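Local coordinates for protein esterase D (Cellvibrio japonicus, PDB 2W87) that binds glucuronic acid-containing plant cell wall sugars through a calcium-containing family 35 carbohydrate-binding module, one domain of a larger secreted esterase, at residues A1-E6 / D124-V129; A39-I45 / N108-A114; I73-N78 / D102-N108. All coordinates share one frame; numbering follows the deposited sequence. Where two conformers were deposited one is given.

Contact 1: residues A1-E6 / D124-V129; sequences ALLLQE and DSLSVV. With CA (calcium ion), chain D.
L4 runs alongside L126 on the same face of the sheet, L4 CD1 4.2 Å from L126 CD2. They sit on neighbouring antiparallel strands whose backbones are tied by four hydrogen bonds; the two between L4 and L126 are the straightest, each with an angle of 169° at the hydrogen. The bond from L4 N to L126 O is 2.8 Å long. Two residues along, past L3 and S127, comes the second hydrogen-bonded pair, with L2 CB 4.2 Å from V128 CB. L4, L126 and V128 are buried, packed against W43 and I45 of strand 40-47, while strand 51-60 hydrogen-bonds to the other edge of strand 122-129 through R58, T56 and T54.

The opposite face is looser. L3, with CG anti to the backbone N (chi1 179°), carries its CD1 back across to S125 CB at 3.8 Å, yet L3 is largely exposed. At the N terminus A1 CB merely brushes V129 CG2, 3.7 Å away, beside solvent.

At the other end the strands close on a calcium ion. E6 bends at chi2 (-72°), and both its carboxylate oxygens, OE1 and OE2, reach the metal at 2.5 Å. D124 grips it twice, through its backbone O and through OD1, each at 2.4 Å. The side chain of Q5 and the carbonyls of T26 and G29 complete seven donor atoms. D124 OD2 is held by a salt bridge to R58. With two carboxylates on one cation, the metal probably offsets their mutual repulsion and pins the first strand to the last long one.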
loop_
_atom_site.group_PDB
_atom_site.type_symbol
_atom_site.label_atom_id
_atom_site.label_comp_id
_atom_site.label_asym_id
_atom_site.label_seq_id
_atom_site.Cartn_x
_atom_site.Cartn_y
_atom_site.Cartn_z
ATOM N N ALA A 1 -0.004 -14.306 8.068
ATOM C CA ALA A 1 -0.019 -12.940 7.457
ATOM C C ALA A 1 0.982 -12.853 6.315
ATOM O O ALA A 1 2.162 -13.207 6.458
ATOM C CB ALA A 1 0.308 -11.876 8.483
ATOM N N LEU A 2 0.501 -12.363 5.184
ATOM C CA LEU A 2 1.333 -12.123 4.038
ATOM C C LEU A 2 1.918 -10.711 4.167
ATOM O O LEU A 2 1.165 -9.747 4.241
ATOM C CB LEU A 2 0.480 -12.225 2.797
ATOM C CG LEU A 2 1.154 -12.071 1.452
ATOM C CD1 LEU A 2 2.187 -13.186 1.248
ATOM C CD2 LEU A 2 0.098 -12.099 0.376
ATOM N N LEU A 3 3.240 -10.603 4.208
ATOM C CA LEU A 3 3.901 -9.312 4.352
ATOM C C LEU A 3 4.624 -8.986 3.052
ATOM O O LEU A 3 5.612 -9.631 2.692
ATOM C CB LEU A 3 4.863 -9.309 5.535
ATOM C CG LEU A 3 5.652 -8.014 5.778
ATOM C CD1 LEU A 3 4.723 -6.818 5.936
ATOM C CD2 LEU A 3 6.571 -8.171 6.999
ATOM N N LEU A 4 4.115 -7.987 2.350
ATOM C CA LEU A 4 4.621 -7.626 1.032
ATOM C C LEU A 4 5.535 -6.425 1.139
ATOM O O LEU A 4 5.141 -5.333 1.582
ATOM C CB LEU A 4 3.471 -7.353 0.041
ATOM C CG LEU A 4 2.475 -8.503 -0.093
ATOM C CD1 LEU A 4 1.308 -8.076 -0.948
ATOM C CD2 LEU A 4 3.175 -9.747 -0.679
ATOM N N GLN A 5 6.770 -6.668 0.731
ATOM C CA GLN A 5 7.831 -5.672 0.661
ATOM C C GLN A 5 8.165 -5.370 -0.810
ATOM O O GLN A 5 8.011 -6.216 -1.677
ATOM C CB GLN A 5 9.108 -6.185 1.338
ATOM C CG GLN A 5 8.971 -6.515 2.816
ATOM C CD GLN A 5 8.951 -5.301 3.714
ATOM O OE1 GLN A 5 9.040 -4.177 3.244
ATOM N NE2 GLN A 5 8.871 -5.530 5.032
ATOM N N GLU A 6 8.640 -4.148 -1.062
ATOM C CA GLU A 6 9.357 -3.833 -2.277
ATOM C C GLU A 6 10.378 -4.917 -2.598
ATOM O O GLU A 6 10.952 -5.537 -1.684
ATOM C CB GLU A 6 10.069 -2.489 -2.134
ATOM C CG GLU A 6 11.169 -2.450 -1.055
ATOM C CD GLU A 6 10.649 -2.470 0.394
ATOM O OE1 GLU A 6 9.510 -1.999 0.615
ATOM O OE2 GLU A 6 11.371 -2.936 1.335
ATOM N N ASP A 124 6.103 1.640 3.506
ATOM C CA ASP A 124 7.097 0.614 3.841
ATOM C C ASP A 124 6.693 -0.770 3.400
ATOM O O ASP A 124 7.505 -1.524 2.854
ATOM C CB ASP A 124 7.326 0.594 5.347
ATOM C CG ASP A 124 8.320 -0.449 5.783
ATOM O OD1 ASP A 124 9.261 -0.755 5.024
ATOM O OD2 ASP A 124 8.197 -0.930 6.927
ATOM N N SER A 125 5.443 -1.107 3.675
ATOM C CA SER A 125 4.947 -2.447 3.445
ATOM C C SER A 125 3.429 -2.521 3.474
ATOM O O SER A 125 2.763 -1.650 4.039
ATOM C CB SER A 125 5.483 -3.344 4.529
ATOM O OG SER A 125 5.034 -2.952 5.821
ATOM N N LEU A 126 2.920 -3.633 2.938
ATOM C CA LEU A 126 1.520 -3.991 3.032
ATOM C C LEU A 126 1.452 -5.377 3.666
ATOM O O LEU A 126 2.080 -6.310 3.179
ATOM C CB LEU A 126 0.862 -4.038 1.642
ATOM C CG LEU A 126 -0.592 -4.520 1.617
ATOM C CD1 LEU A 126 -1.504 -3.498 2.290
ATOM C CD2 LEU A 126 -1.053 -4.845 0.202
ATOM N N SER A 127 0.700 -5.498 4.754
ATOM C CA SER A 127 0.472 -6.779 5.420
ATOM C C SER A 127 -0.982 -7.169 5.175
ATOM O O SER A 127 -1.856 -6.325 5.243
ATOM C CB SER A 127 0.728 -6.624 6.913
ATOM O OG SER A 127 0.174 -7.698 7.611
ATOM N N VAL A 128 -1.226 -8.444 4.890
ATOM C CA VAL A 128 -2.546 -8.931 4.530
ATOM C C VAL A 128 -2.881 -10.131 5.409
ATOM O O VAL A 128 -2.107 -11.094 5.465
ATOM C CB VAL A 128 -2.574 -9.383 3.079
ATOM C CG1 VAL A 128 -3.980 -9.768 2.666
ATOM C CG2 VAL A 128 -2.021 -8.284 2.172
ATOM N N VAL A 129 -4.010 -10.065 6.106
ATOM C CA VAL A 129 -4.441 -11.190 6.944
ATOM C C VAL A 129 -5.877 -11.602 6.640
ATOM O O VAL A 129 -6.763 -10.765 6.532
ATOM C CB VAL A 129 -4.361 -10.873 8.449
ATOM C CG1 VAL A 129 -4.588 -12.176 9.219
ATOM C CG2 VAL A 129 -3.030 -10.263 8.807
HETATM CA CA CA D . 9.789 -2.062 3.075
#

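Contact 2: residues A39-I45 / N108-A114; sequences AAVVWAI and NIVQLSA
W43 lays the rim of its indole alongside L112, CZ3 standing 3.9 Å from L112 CB near the ring plane, so this neighbour is met at the edge. Its CE3 also nears V110 CG1 at 4.1 Å. One face of the same ring takes V41 CG1 from its own strand, and the ring of F11 meets it nearly at right angles. The first torsion (chi1 -55°) swings CG to the side of the backbone N, and the ring leans back along the strand toward V41 and L112. Its CB sits on the inward face, where I123 and L126 of strand 122-129 pack on the indole. I45 joins this layer by sending CD1 to V110 CG2, 3.7 Å away.

On the other face, V42 presses its CG1 on I109 CG2, 3.5 Å away, closer than methyls usually sit. Q111 stretches its chain out over A40, CG lying 3.6 Å from A40 CB.

The backbones pair antiparallel throughout, W43 and V110 exchanging bonds both ways: W43 N to V110 O is 2.9 Å. At the far end I45 O accepts from N108 N at 2.8 Å; N108 ND2 adds a weak extra bond, the main partner of that amide being the V104 backbone. Such a central strand pair, with a largely apolar face built round W43 and turned on the second sheet, is characteristic of the jelly-roll beta-sandwich of family 6 and 35 carbohydrate-binding modules.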
loop_
_atom_site.group_PDB
_atom_site.type_symbol
_atom_site.label_atom_id
_atom_site.label_comp_id
_atom_site.label_asym_id
_atom_site.label_seq_id
_atom_site.Cartn_x
_atom_site.Cartn_y
_atom_site.Cartn_z
ATOM N N ALA A 39 -0.549 9.328 -8.132
ATOM C CA ALA A 39 0.648 8.483 -8.040
ATOM C C ALA A 39 0.377 7.300 -7.099
ATOM O O ALA A 39 -0.149 7.474 -6.005
ATOM C CB ALA A 39 1.856 9.300 -7.600
ATOM N N ALA A 40 0.751 6.096 -7.542
ATOM C CA ALA A 40 0.342 4.869 -6.880
ATOM C C ALA A 40 1.463 3.929 -6.454
ATOM O O ALA A 40 2.623 3.998 -6.949
ATOM C CB ALA A 40 -0.682 4.126 -7.733
ATOM N N VAL A 41 1.096 3.062 -5.503
ATOM C CA VAL A 41 1.857 1.864 -5.180
ATOM C C VAL A 41 0.918 0.728 -5.465
ATOM O O VAL A 41 -0.280 0.804 -5.115
ATOM C CB VAL A 41 2.359 1.825 -3.709
ATOM C CG1 VAL A 41 3.232 0.569 -3.474
ATOM C CG2 VAL A 41 3.136 3.091 -3.402
ATOM N N VAL A 42 1.432 -0.325 -6.100
ATOM C CA VAL A 42 0.588 -1.444 -6.536
ATOM C C VAL A 42 1.161 -2.790 -6.088
ATOM O O VAL A 42 2.367 -3.055 -6.240
ATOM C CB VAL A 42 0.373 -1.462 -8.079
ATOM C CG1 VAL A 42 -0.610 -2.556 -8.496
ATOM C CG2 VAL A 42 -0.095 -0.106 -8.591
ATOM N N TRP A 43 0.274 -3.611 -5.518
ATOM C CA TRP A 43 0.564 -4.976 -5.099
ATOM C C TRP A 43 -0.405 -5.926 -5.753
ATOM O O TRP A 43 -1.457 -5.529 -6.253
ATOM C CB TRP A 43 0.406 -5.147 -3.585
ATOM C CG TRP A 43 1.207 -4.209 -2.741
ATOM C CD1 TRP A 43 2.443 -4.406 -2.287
ATOM C CD2 TRP A 43 0.783 -2.932 -2.253
ATOM N NE1 TRP A 43 2.861 -3.326 -1.538
ATOM C CE2 TRP A 43 1.846 -2.408 -1.492
ATOM C CE3 TRP A 43 -0.393 -2.191 -2.375
ATOM C CZ2 TRP A 43 1.765 -1.183 -0.856
ATOM C CZ3 TRP A 43 -0.470 -0.971 -1.728
ATOM C CH2 TRP A 43 0.600 -0.476 -0.996
ATOM N N ALA A 44 -0.081 -7.210 -5.678
ATOM C CA ALA A 44 -0.951 -8.252 -6.214
ATOM C C ALA A 44 -1.042 -9.388 -5.205
ATOM O O ALA A 44 -0.018 -9.901 -4.750
ATOM C CB ALA A 44 -0.433 -8.784 -7.519
ATOM N N ILE A 45 -2.269 -9.791 -4.893
ATOM C CA ILE A 45 -2.524 -10.838 -3.900
ATOM C C ILE A 45 -3.414 -11.899 -4.520
ATOM O O ILE A 45 -4.435 -11.569 -5.101
ATOM C CB ILE A 45 -3.284 -10.253 -2.694
ATOM C CG1 ILE A 45 -2.512 -9.071 -2.069
ATOM C CG2 ILE A 45 -3.517 -11.316 -1.675
ATOM C CD1 ILE A 45 -3.469 -8.077 -1.370
ATOM N N ASN A 108 -5.976 -10.357 -7.098
ATOM C CA ASN A 108 -6.423 -9.053 -6.630
ATOM C C ASN A 108 -5.257 -8.091 -6.768
ATOM O O ASN A 108 -4.285 -8.189 -5.996
ATOM C CB ASN A 108 -6.789 -9.141 -5.151
ATOM C CG ASN A 108 -7.997 -10.003 -4.898
ATOM O OD1 ASN A 108 -9.113 -9.487 -4.752
ATOM N ND2 ASN A 108 -7.779 -11.327 -4.788
ATOM N N ILE A 109 -5.324 -7.203 -7.769
ATOM C CA ILE A 109 -4.344 -6.151 -7.939
ATOM C C ILE A 109 -4.836 -4.969 -7.107
ATOM O O ILE A 109 -5.907 -4.422 -7.341
ATOM C CB ILE A 109 -4.120 -5.791 -9.436
ATOM C CG1 ILE A 109 -3.580 -7.019 -10.185
ATOM C CG2 ILE A 109 -3.156 -4.651 -9.575
ATOM C CD1 ILE A 109 -3.519 -6.850 -11.695
ATOM N N VAL A 110 -4.065 -4.645 -6.088
ATOM C CA VAL A 110 -4.402 -3.607 -5.139
ATOM C C VAL A 110 -3.585 -2.343 -5.455
ATOM O O VAL A 110 -2.362 -2.365 -5.390
ATOM C CB VAL A 110 -4.109 -4.095 -3.723
ATOM C CG1 VAL A 110 -4.355 -2.965 -2.713
ATOM C CG2 VAL A 110 -4.943 -5.340 -3.405
ATOM N N GLN A 111 -4.259 -1.273 -5.845
ATOM C CA GLN A 111 -3.606 -0.016 -6.178
ATOM C C GLN A 111 -3.979 1.044 -5.154
ATOM O O GLN A 111 -5.158 1.393 -5.012
ATOM C CB GLN A 111 -3.976 0.440 -7.596
ATOM C CG GLN A 111 -3.412 1.789 -7.980
ATOM C CD GLN A 111 -3.441 2.088 -9.492
ATOM O OE1 GLN A 111 -3.509 1.188 -10.320
ATOM N NE2 GLN A 111 -3.393 3.375 -9.841
ATOM N N LEU A 112 -2.969 1.546 -4.449
ATOM C CA LEU A 112 -3.134 2.650 -3.529
ATOM C C LEU A 112 -2.611 3.912 -4.232
ATOM O O LEU A 112 -1.436 3.993 -4.559
ATOM C CB LEU A 112 -2.378 2.369 -2.246
ATOM C CG LEU A 112 -2.337 3.492 -1.212
ATOM C CD1 LEU A 112 -3.709 3.650 -0.607
ATOM C CD2 LEU A 112 -1.256 3.234 -0.135
ATOM N N SER A 113 -3.493 4.880 -4.471
ATOM C CA SER A 113 -3.166 6.073 -5.237
ATOM C C SER A 113 -3.391 7.344 -4.416
ATOM O O SER A 113 -4.360 7.435 -3.656
ATOM C CB SER A 113 -4.012 6.146 -6.519
ATOM O OG SER A 113 -3.965 4.941 -7.275
ATOM N N ALA A 114 -2.511 8.319 -4.595
ATOM C CA ALA A 114 -2.612 9.590 -3.905
ATOM C C ALA A 114 -3.876 10.350 -4.279
ATOM O O ALA A 114 -4.202 10.452 -5.456
ATOM C CB ALA A 114 -1.426 10.412 -4.272
#

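Contact 3: residues I73-N78 / D102-N108; sequences INGGSN and DLVQGNN
N78 leans its whole side chain on one methyl of V104, the two crossing at about a right angle. CB lies 3.8 Å from V104 CG1, the amide carbon CG comes in to 3.5 Å, and ND2 at the tip keeps the same closeness. The other tip atom, OD1, is engaged within its own loop: it accepts from N74 ND2 at 2.7 Å, nearly straight at 170°.

The N74 amide links the two loops. With CG beside the backbone N (chi1 -69°), its ND2 reaches both N78 OD1 and N107 O, the latter 3.2 Å away; both acceptors lie in the amide plane, so the group is held flat. Its OD1 lies over N108 CA, accepts from I109 N, and is joined through a water to N107 ND2, while N107 OD1 accepts from the backbone N of N137.

I73 makes the apolar contact, CD1 to L103 CD2 at 3.7 Å; its CG2 lies near N108 OD1. That oxygen takes V104 N on a lone pair at 2.8 Å while N108 ND2 returns a bond to V104 O.

N74 to S77 form a type I' turn, with I73 O accepting from G76 N and N78 N on opposite faces of its plane. This is a beta hairpin, linking strands 69-73 and 80-83, whose tip docks on the bend between strands 95-103 and 106-114 at one end of the beta-sandwich.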
loop_
_atom_site.group_PDB
_atom_site.type_symbol
_atom_site.label_atom_id
_atom_site.label_comp_id
_atom_site.label_asym_id
_atom_site.label_seq_id
_atom_site.Cartn_x
_atom_site.Cartn_y
_atom_site.Cartn_z
ATOM N N ILE A 73 -9.356 -2.346 -5.903
ATOM C CA ILE A 73 -9.030 -3.725 -6.209
ATOM C C ILE A 73 -9.423 -3.982 -7.656
ATOM O O ILE A 73 -10.559 -3.708 -8.066
ATOM C CB ILE A 73 -9.739 -4.671 -5.266
ATOM C CG1 ILE A 73 -9.335 -4.365 -3.825
ATOM C CG2 ILE A 73 -9.427 -6.099 -5.601
ATOM C CD1 ILE A 73 -9.970 -5.296 -2.813
ATOM N N ASN A 74 -8.484 -4.482 -8.436
ATOM C CA ASN A 74 -8.710 -4.757 -9.846
ATOM C C ASN A 74 -9.262 -3.559 -10.633
ATOM O O ASN A 74 -10.205 -3.670 -11.403
ATOM C CB ASN A 74 -9.570 -6.003 -9.976
ATOM C CG ASN A 74 -8.825 -7.250 -9.559
ATOM O OD1 ASN A 74 -7.576 -7.298 -9.585
ATOM N ND2 ASN A 74 -9.573 -8.274 -9.187
ATOM N N GLY A 75 -8.602 -2.428 -10.461
ATOM C CA GLY A 75 -8.877 -1.231 -11.259
ATOM C C GLY A 75 -10.259 -0.715 -10.940
ATOM O O GLY A 75 -10.909 -0.095 -11.786
ATOM N N GLY A 76 -10.745 -1.017 -9.741
ATOM C CA GLY A 76 -12.026 -0.477 -9.308
ATOM C C GLY A 76 -13.189 -1.405 -9.593
ATOM O O GLY A 76 -14.275 -1.215 -9.056
ATOM N N SER A 77 -12.966 -2.428 -10.409
ATOM C CA SER A 77 -13.989 -3.406 -10.705
ATOM C C SER A 77 -14.394 -4.224 -9.489
ATOM O O SER A 77 -15.534 -4.663 -9.405
ATOM C CB SER A 77 -13.540 -4.354 -11.801
ATOM O OG SER A 77 -13.495 -3.661 -13.030
ATOM N N ASN A 78 -13.473 -4.431 -8.560
ATOM C CA ASN A 78 -13.743 -5.244 -7.387
ATOM C C ASN A 78 -13.639 -4.485 -6.052
ATOM O O ASN A 78 -13.532 -5.105 -4.999
ATOM C CB ASN A 78 -12.824 -6.470 -7.392
ATOM C CG ASN A 78 -13.133 -7.432 -8.535
ATOM O OD1 ASN A 78 -12.259 -7.784 -9.340
ATOM N ND2 ASN A 78 -14.393 -7.849 -8.623
ATOM N N ASP A 102 -12.699 -6.583 0.905
ATOM C CA ASP A 102 -13.176 -7.869 0.428
ATOM C C ASP A 102 -12.383 -8.217 -0.808
ATOM O O ASP A 102 -12.512 -7.561 -1.847
ATOM C CB ASP A 102 -14.668 -7.809 0.134
ATOM C CG ASP A 102 -15.500 -8.099 1.373
ATOM O OD1 ASP A 102 -15.508 -9.274 1.817
ATOM O OD2 ASP A 102 -16.132 -7.166 1.913
ATOM N N LEU A 103 -11.550 -9.235 -0.684
ATOM C CA LEU A 103 -10.808 -9.756 -1.817
ATOM C C LEU A 103 -11.662 -10.762 -2.573
ATOM O O LEU A 103 -12.498 -11.461 -1.983
ATOM C CB LEU A 103 -9.497 -10.408 -1.379
ATOM C CG LEU A 103 -8.422 -9.560 -0.684
ATOM C CD1 LEU A 103 -7.107 -10.339 -0.599
ATOM C CD2 LEU A 103 -8.180 -8.250 -1.364
ATOM N N VAL A 104 -11.468 -10.815 -3.884
ATOM C CA VAL A 104 -12.128 -11.813 -4.721
ATOM C C VAL A 104 -11.274 -13.081 -4.775
ATOM O O VAL A 104 -10.047 -13.040 -4.606
ATOM C CB VAL A 104 -12.386 -11.306 -6.161
ATOM C CG1 VAL A 104 -13.227 -10.026 -6.139
ATOM C CG2 VAL A 104 -11.090 -11.073 -6.903
ATOM N N GLN A 105 -11.915 -14.217 -5.028
ATOM C CA GLN A 105 -11.178 -15.448 -5.243
ATOM C C GLN A 105 -10.261 -15.221 -6.450
ATOM O O GLN A 105 -10.689 -14.645 -7.463
ATOM C CB GLN A 105 -12.155 -16.586 -5.544
ATOM C CG GLN A 105 -11.522 -17.922 -5.566
ATOM C CD GLN A 105 -12.497 -19.004 -6.012
ATOM O OE1 GLN A 105 -13.318 -18.797 -6.916
ATOM N NE2 GLN A 105 -12.390 -20.162 -5.403
ATOM N N GLY A 106 -9.004 -15.636 -6.345
ATOM C CA GLY A 106 -8.055 -15.418 -7.437
ATOM C C GLY A 106 -7.234 -14.156 -7.283
ATOM O O GLY A 106 -6.876 -13.793 -6.183
ATOM N N ASN A 107 -6.953 -13.484 -8.390
ATOM C CA ASN A 107 -5.996 -12.378 -8.381
ATOM C C ASN A 107 -6.656 -11.092 -7.976
ATOM O O ASN A 107 -7.747 -10.780 -8.455
ATOM C CB ASN A 107 -5.385 -12.183 -9.761
ATOM C CG ASN A 107 -4.007 -11.583 -9.699
ATOM O OD1 ASN A 107 -3.149 -12.078 -8.961
ATOM N ND2 ASN A 107 -3.773 -10.509 -10.478
ATOM N N ASN A 108 -5.976 -10.357 -7.098
ATOM C CA ASN A 108 -6.423 -9.053 -6.630
ATOM C C ASN A 108 -5.257 -8.091 -6.768
ATOM O O ASN A 108 -4.285 -8.189 -5.996
ATOM C CB ASN A 108 -6.789 -9.141 -5.151
ATOM C CG ASN A 108 -7.997 -10.003 -4.898
ATOM O OD1 ASN A 108 -9.113 -9.487 -4.752
ATOM N ND2 ASN A 108 -7.779 -11.327 -4.788
HETATM O O HOH W 1 -6.364 -9.262 -11.434
HETATM O O HOH W 2 -13.685 -5.331 -2.543
#

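In the fold
Contacts 1 and 2 belong to opposing sheets and meet in the core, their centres 12 Å apart: L126 CD2 packs 3.6 Å from W43 CD2, L4 lies on W43 and I45, and V128 on I45. Contact 3 continues strand 106-114 from contact 2, sharing N108, with centres 11 Å apart and a probable hydrogen bond of 2.8 Å from N74 N to I109 O. Along the chain contact 3 nests inside contact 2, and contact 2 inside contact 1. The bound glucuronic acid lies about 9 Å from the side chain of A39 and about 12 Å from that of D124. Its site has a separate calcium, about 13 Å from the D124 side chain; contact 3 lies away from both calciums and the sugar.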